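Local coordinates for M152 protein (Murid herpesvirus 1, PDB 4G59) that is an MHC class I-like viral immunoevasin that probably binds host RAE-1 ligands of the NKG2D receptor and keeps them from the surface of infected cells, at residues 20-26 / 38-42; 45-49 / 59-64. All coordinates share one frame; numbering follows the deposited sequence.

Overall arrangement
Both interactions lie in the MHC-like platform of the protein, an antiparallel sheet that carries helices 68-89 and 161-178, and their centres are 12 Å apart. They come in series along the chain. Interaction 1 joins the neighbouring strands of the hairpin 22-31/34-40. The chain then turns back through residues 45-49 into strand 48-50, which interaction 2 packs against the loop leading to helix 68-89. Ile-39 connects the two: its backbone pairs with Ile-47 and Phe-48 while its side chain packs on Phe-25. The contacts thus run from the inner part of the sheet to its rim, where the glycosylated Asn-63 is found.

Interaction 1: residues 20-26 / 38-42; sequences DLTATFI and SINLE
The carbonyl oxygen of Asn-40 is met by two groups of the facing strand: the amide of Thr-24, with N and O 2.8 Å apart, and the CA-H of Ala-23 as a longer auxiliary contact. The N-H...O hydrogen bond is nearly straight, 171° at the hydrogen. The same pattern recurs two residues on, where Ile-26 N donates to Ser-38 O at 2.8 Å. The return bonds, Asn-40 N to Thr-24 O and Ser-38 N to Ile-26 O, are longer and more bent. Between these two hydrogen-bonded pairs lies the non-hydrogen-bonded pair Phe-25/Ile-39, whose side chains project from the same face of the sheet and run side by side. Ile-39 CG1 comes within 3.6 Å of Phe-25 CD1, and its CG2 branch lies over one face of the ring, which Phe-25 carries with CG beside its backbone N (chi1 -65°).

This antiparallel hairpin, 22-31 with 34-40, belongs to the floor of an MHC class I-like platform. Phe-25 and Ile-39 point to the helical side and pack on Glu-70 and Phe-74 of helix 68-89, while Leu-21 and Ile-39 reach Trp-168 of helix 161-178. Farther along this side, Leu-41 CD2 touches Leu-21 CD2 at 3.8 Å, and the Leu-41 side chain also packs on Cys-172, which is disulfide-bonded to Cys-18.

At the Thr-22/Glu-42 end, one water accepts from Thr-22 N and from Glu-42 N and so links the two segments. Thr-22 OG1 turns back to donate to Asp-20 O at 3.0 Å, from above the carbonyl plane. On the face of the sheet bearing Thr-24, Ile-26 and Asn-40, Ser-38 OG lies 3.5 Å from Ile-26 CB and binds a second water 3.1 Å away.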
loop_
_atom_site.group_PDB
_atom_site.type_symbol
_atom_site.label_atom_id
_atom_site.label_comp_id
_atom_site.label_asym_id
_atom_site.label_seq_id
_atom_site.Cartn_x
_atom_site.Cartn_y
_atom_site.Cartn_z
ATOM N N ASP B 20 -6.676 -3.179 -26.532
ATOM C CA ASP B 20 -5.233 -3.126 -26.312
ATOM C C ASP B 20 -4.921 -3.652 -24.934
ATOM O O ASP B 20 -4.302 -2.962 -24.126
ATOM C CB ASP B 20 -4.691 -1.707 -26.498
ATOM C CG ASP B 20 -4.739 -1.265 -27.939
ATOM O OD1 ASP B 20 -5.482 -1.896 -28.719
ATOM O OD2 ASP B 20 -4.038 -0.295 -28.295
ATOM N N LEU B 21 -5.390 -4.871 -24.676
ATOM C CA LEU B 21 -5.349 -5.444 -23.345
ATOM C C LEU B 21 -3.897 -5.579 -22.910
ATOM O O LEU B 21 -3.030 -6.000 -23.687
ATOM C CB LEU B 21 -6.102 -6.782 -23.289
ATOM C CG LEU B 21 -6.328 -7.397 -21.901
ATOM C CD1 LEU B 21 -7.633 -8.126 -21.803
ATOM C CD2 LEU B 21 -5.211 -8.358 -21.549
ATOM N N THR B 22 -3.638 -5.158 -21.676
ATOM C CA THR B 22 -2.293 -5.175 -21.120
ATOM C C THR B 22 -2.355 -5.602 -19.658
ATOM O O THR B 22 -2.791 -4.844 -18.793
ATOM C CB THR B 22 -1.608 -3.810 -21.265
ATOM O OG1 THR B 22 -1.724 -3.364 -22.624
ATOM C CG2 THR B 22 -0.137 -3.920 -20.896
ATOM N N ALA B 23 -1.929 -6.836 -19.406
ATOM C CA ALA B 23 -1.934 -7.415 -18.059
ATOM C C ALA B 23 -0.618 -7.154 -17.355
ATOM O O ALA B 23 0.446 -7.405 -17.924
ATOM C CB ALA B 23 -2.181 -8.911 -18.125
ATOM N N THR B 24 -0.688 -6.671 -16.115
ATOM C CA THR B 24 0.516 -6.473 -15.311
ATOM C C THR B 24 0.620 -7.552 -14.236
ATOM O O THR B 24 -0.265 -7.644 -13.368
ATOM C CB THR B 24 0.526 -5.086 -14.658
ATOM O OG1 THR B 24 0.624 -4.094 -15.680
ATOM C CG2 THR B 24 1.731 -4.931 -13.750
ATOM N N PHE B 25 1.686 -8.365 -14.286
ATOM C CA PHE B 25 1.900 -9.406 -13.280
ATOM C C PHE B 25 2.917 -8.886 -12.286
ATOM O O PHE B 25 4.070 -8.596 -12.666
ATOM C CB PHE B 25 2.421 -10.689 -13.919
ATOM C CG PHE B 25 1.445 -11.354 -14.856
ATOM C CD1 PHE B 25 0.697 -12.441 -14.439
ATOM C CD2 PHE B 25 1.270 -10.893 -16.161
ATOM C CE1 PHE B 25 -0.204 -13.056 -15.288
ATOM C CE2 PHE B 25 0.357 -11.515 -17.016
ATOM C CZ PHE B 25 -0.381 -12.592 -16.572
ATOM N N ILE B 26 2.517 -8.753 -11.020
ATOM C CA ILE B 26 3.441 -8.206 -10.025
ATOM C C ILE B 26 3.844 -9.230 -8.974
ATOM O O ILE B 26 2.992 -9.951 -8.433
ATOM C CB ILE B 26 2.903 -6.936 -9.347
ATOM C CG1 ILE B 26 2.844 -5.787 -10.358
ATOM C CG2 ILE B 26 3.813 -6.492 -8.227
ATOM C CD1 ILE B 26 1.990 -4.634 -9.905
ATOM N N SER B 38 0.051 -10.453 -7.778
ATOM C CA SER B 38 -1.176 -9.799 -8.221
ATOM C C SER B 38 -1.174 -9.584 -9.719
ATOM O O SER B 38 -0.122 -9.341 -10.327
ATOM C CB SER B 38 -1.340 -8.441 -7.561
ATOM O OG SER B 38 -0.300 -7.599 -8.011
ATOM N N ILE B 39 -2.358 -9.679 -10.317
ATOM C CA ILE B 39 -2.519 -9.310 -11.726
ATOM C C ILE B 39 -3.529 -8.165 -11.838
ATOM O O ILE B 39 -4.528 -8.133 -11.098
ATOM C CB ILE B 39 -3.047 -10.477 -12.546
ATOM C CG1 ILE B 39 -2.150 -11.698 -12.377
ATOM C CG2 ILE B 39 -3.175 -10.079 -14.005
ATOM C CD1 ILE B 39 -2.860 -12.995 -12.691
ATOM N N ASN B 40 -3.276 -7.232 -12.758
ATOM C CA ASN B 40 -4.269 -6.214 -13.061
ATOM C C ASN B 40 -4.215 -5.840 -14.534
ATOM O O ASN B 40 -3.260 -6.190 -15.234
ATOM C CB ASN B 40 -4.110 -4.985 -12.147
ATOM C CG ASN B 40 -2.809 -4.234 -12.393
ATOM O OD1 ASN B 40 -2.756 -3.308 -13.224
ATOM N ND2 ASN B 40 -1.744 -4.616 -11.661
ATOM N N LEU B 41 -5.253 -5.164 -15.007
ATOM C CA LEU B 41 -5.327 -4.699 -16.388
ATOM C C LEU B 41 -5.055 -3.215 -16.326
ATOM O O LEU B 41 -5.009 -2.677 -15.231
ATOM C CB LEU B 41 -6.711 -5.001 -16.969
ATOM C CG LEU B 41 -6.940 -6.495 -17.154
ATOM C CD1 LEU B 41 -8.317 -6.776 -17.739
ATOM C CD2 LEU B 41 -5.863 -7.045 -18.086
ATOM N N GLU B 42 -4.875 -2.556 -17.466
ATOM C CA GLU B 42 -4.374 -1.186 -17.468
ATOM C C GLU B 42 -5.267 -0.170 -16.732
ATOM O O GLU B 42 -4.760 0.747 -16.088
ATOM C CB GLU B 42 -4.070 -0.709 -18.891
ATOM C CG GLU B 42 -3.257 0.575 -18.939
ATOM C CD GLU B 42 -3.072 1.094 -20.347
ATOM O OE1 GLU B 42 -3.492 0.402 -21.298
ATOM O OE2 GLU B 42 -2.507 2.194 -20.507
HETATM O O HOH W 1 -5.617 -3.220 -20.401
HETATM O O HOH W 2 1.981 -7.809 -5.956
#

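Interaction 2: residues 45-49 / 59-64; sequences SDIFR and FPWMNV. With NAG (2-acetamido-2-deoxy-beta-D-glucopyranose), chain E.
Two carbonyl oxygens in succession, those of Asp-46 and Ile-47, look at the edge of the Phe-59 ring, and no hydrogen bond joins the two segments. Phe-59 CE2 lies 3.6 Å from Asp-46 O, which sits in the ring plane, and CD2 is as close to Ile-47 O. The sulfur of Met-62 also approaches Ile-47 O, with SD at 3.4 Å, so this oxygen is flanked by an aromatic edge and a thioether. Met-62 SD further touches Ile-47 CG2 at 3.6 Å, the two side chains crossing at about a right angle. The same CG2 meets Trp-61 CH2 at 4.0 Å.

Ile-47 and Phe-48 together oppose Ile-39, a classic beta bulge where residues 47-48 pair with strand 34-40 in the MHC-like platform sheet. Facing it, Phe-59 to Met-62 form a type I turn closed by Met-62 N to Phe-59 O, on the way to helix 68-89. Within that turn Phe-59 CB lies against one face of the Trp-61 indole, while Trp-61 and Ile-47 both reach helix 161-178. A bend at chi3 (67°) brings Met-62 CE to Phe-48 CB, and Val-64 CG2 meets Phe-48 CE1 at 4.0 Å.

Beside the contact, Arg-49 holds Asp-46 side-on in a salt bridge: NE and NH2 both donate to OD2, each at 3.0 Å, and OD2 lies in the guanidinium plane. NE takes the anti lone pair of OD2, while NH2 lies 34° out of the carboxylate plane. Glu-51 bridges to the remaining nitrogen, NH1. On the outer side, the poorly ordered Asn-63 is covalently bonded through ND2 to C1 of an N-acetylglucosamine.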
loop_
_atom_site.group_PDB
_atom_site.type_symbol
_atom_site.label_atom_id
_atom_site.label_comp_id
_atom_site.label_asym_id
_atom_site.label_seq_id
_atom_site.Cartn_x
_atom_site.Cartn_y
_atom_site.Cartn_z
ATOM N N SER B 45 -8.060 -2.196 -10.910
ATOM C CA SER B 45 -7.291 -2.431 -9.685
ATOM C C SER B 45 -6.958 -3.923 -9.718
ATOM O O SER B 45 -7.130 -4.549 -10.766
ATOM C CB SER B 45 -8.130 -2.072 -8.470
ATOM O OG SER B 45 -9.354 -2.772 -8.502
ATOM N N ASP B 46 -6.489 -4.529 -8.634
ATOM C CA ASP B 46 -6.125 -5.944 -8.775
ATOM C C ASP B 46 -7.336 -6.829 -9.004
ATOM O O ASP B 46 -8.344 -6.754 -8.272
ATOM C CB ASP B 46 -5.323 -6.492 -7.594
ATOM C CG ASP B 46 -4.103 -5.680 -7.278
ATOM O OD1 ASP B 46 -3.542 -5.022 -8.181
ATOM O OD2 ASP B 46 -3.709 -5.712 -6.092
ATOM N N ILE B 47 -7.245 -7.651 -10.041
ATOM C CA ILE B 47 -8.284 -8.641 -10.326
ATOM C C ILE B 47 -7.951 -9.974 -9.625
ATOM O O ILE B 47 -8.837 -10.689 -9.112
ATOM C CB ILE B 47 -8.440 -8.835 -11.836
ATOM C CG1 ILE B 47 -8.860 -7.508 -12.484
ATOM C CG2 ILE B 47 -9.446 -9.918 -12.157
ATOM C CD1 ILE B 47 -8.666 -7.473 -14.028
ATOM N N PHE B 48 -6.660 -10.300 -9.592
ATOM C CA PHE B 48 -6.212 -11.472 -8.853
ATOM C C PHE B 48 -5.078 -11.085 -7.925
ATOM O O PHE B 48 -4.163 -10.339 -8.318
ATOM C CB PHE B 48 -5.760 -12.564 -9.803
ATOM C CG PHE B 48 -5.281 -13.799 -9.107
ATOM C CD1 PHE B 48 -6.192 -14.689 -8.540
ATOM C CD2 PHE B 48 -3.921 -14.086 -9.020
ATOM C CE1 PHE B 48 -5.756 -15.846 -7.892
ATOM C CE2 PHE B 48 -3.482 -15.229 -8.374
ATOM C CZ PHE B 48 -4.404 -16.109 -7.810
ATOM N N ARG B 49 -5.140 -11.576 -6.689
ATOM C CA ARG B 49 -4.084 -11.287 -5.731
ATOM C C ARG B 49 -3.894 -12.411 -4.734
ATOM O O ARG B 49 -4.865 -12.981 -4.196
ATOM C CB ARG B 49 -4.320 -9.960 -4.989
ATOM C CG ARG B 49 -3.124 -9.545 -4.110
ATOM C CD ARG B 49 -3.504 -8.529 -3.036
ATOM N NE ARG B 49 -3.849 -7.194 -3.545
ATOM C CZ ARG B 49 -4.336 -6.201 -2.787
ATOM N NH1 ARG B 49 -4.559 -6.387 -1.479
ATOM N NH2 ARG B 49 -4.618 -5.018 -3.338
ATOM N N PHE B 59 -12.481 -12.486 -7.655
ATOM C CA PHE B 59 -13.894 -12.187 -7.751
ATOM C C PHE B 59 -14.680 -13.457 -8.053
ATOM O O PHE B 59 -14.141 -14.378 -8.666
ATOM C CB PHE B 59 -14.107 -11.049 -8.756
ATOM C CG PHE B 59 -13.491 -9.751 -8.294
ATOM C CD1 PHE B 59 -14.251 -8.821 -7.593
ATOM C CD2 PHE B 59 -12.137 -9.500 -8.485
ATOM C CE1 PHE B 59 -13.681 -7.649 -7.130
ATOM C CE2 PHE B 59 -11.558 -8.335 -8.014
ATOM C CZ PHE B 59 -12.323 -7.410 -7.340
ATOM N N PRO B 60 -15.941 -13.523 -7.588
ATOM C CA PRO B 60 -16.723 -14.769 -7.617
ATOM C C PRO B 60 -16.986 -15.286 -9.027
ATOM O O PRO B 60 -17.300 -16.472 -9.182
ATOM C CB PRO B 60 -18.047 -14.383 -6.923
ATOM C CG PRO B 60 -18.121 -12.873 -7.015
ATOM C CD PRO B 60 -16.678 -12.417 -6.950
ATOM N N TRP B 61 -16.865 -14.412 -10.026
ATOM C CA TRP B 61 -16.990 -14.815 -11.422
ATOM C C TRP B 61 -15.690 -15.358 -12.005
ATOM O O TRP B 61 -15.636 -15.644 -13.211
ATOM C CB TRP B 61 -17.480 -13.654 -12.309
ATOM C CG TRP B 61 -16.906 -12.313 -11.954
ATOM C CD1 TRP B 61 -17.477 -11.381 -11.146
ATOM C CD2 TRP B 61 -15.655 -11.753 -12.396
ATOM N NE1 TRP B 61 -16.666 -10.275 -11.050
ATOM C CE2 TRP B 61 -15.542 -10.474 -11.809
ATOM C CE3 TRP B 61 -14.623 -12.206 -13.222
ATOM C CZ2 TRP B 61 -14.429 -9.636 -12.024
ATOM C CZ3 TRP B 61 -13.501 -11.361 -13.436
ATOM C CH2 TRP B 61 -13.424 -10.096 -12.834
ATOM N N MET B 62 -14.638 -15.472 -11.192
ATOM C CA MET B 62 -13.391 -16.086 -11.667
ATOM C C MET B 62 -13.261 -17.498 -11.110
ATOM O O MET B 62 -13.435 -17.722 -9.907
ATOM C CB MET B 62 -12.157 -15.311 -11.202
ATOM C CG MET B 62 -11.990 -13.913 -11.740
ATOM S SD MET B 62 -10.674 -13.027 -10.855
ATOM C CE MET B 62 -9.267 -14.013 -11.424
ATOM N N ASN B 63 -12.870 -18.429 -11.969
ATOM C CA ASN B 63 -12.517 -19.750 -11.502
ATOM C C ASN B 63 -11.003 -19.731 -11.344
ATOM O O ASN B 63 -10.266 -19.703 -12.329
ATOM C CB ASN B 63 -12.937 -20.815 -12.513
ATOM C CG ASN B 63 -12.595 -22.220 -12.055
ATOM O OD1 ASN B 63 -12.055 -22.416 -10.966
ATOM N ND2 ASN B 63 -12.910 -23.205 -12.887
ATOM N N VAL B 64 -10.546 -19.741 -10.096
ATOM C CA VAL B 64 -9.112 -19.703 -9.793
ATOM C C VAL B 64 -8.372 -20.962 -10.271
ATOM O O VAL B 64 -7.240 -20.881 -10.771
ATOM C CB VAL B 64 -8.864 -19.429 -8.282
ATOM C CG1 VAL B 64 -9.671 -20.395 -7.417
ATOM C CG2 VAL B 64 -7.381 -19.498 -7.948
HETATM C C1 NAG E . -12.774 -24.518 -12.569
HETATM C C2 NAG E . -11.866 -25.740 -12.493
HETATM C C3 NAG E . -12.714 -27.002 -12.541
HETATM C C4 NAG E . -13.719 -26.929 -11.407
HETATM C C5 NAG E . -14.553 -25.668 -11.588
HETATM C C6 NAG E . -15.638 -25.568 -10.523
HETATM C C7 NAG E . -10.942 -26.635 -14.553
HETATM C C8 NAG E . -9.901 -26.504 -15.626
HETATM N N2 NAG E . -10.913 -25.723 -13.586
HETATM O O3 NAG E . -11.894 -28.135 -12.375
HETATM O O4 NAG E . -14.555 -28.063 -11.437
HETATM O O5 NAG E . -13.693 -24.555 -11.495
HETATM O O6 NAG E . -16.372 -24.379 -10.710
HETATM O O7 NAG E . -11.769 -27.546 -14.594
#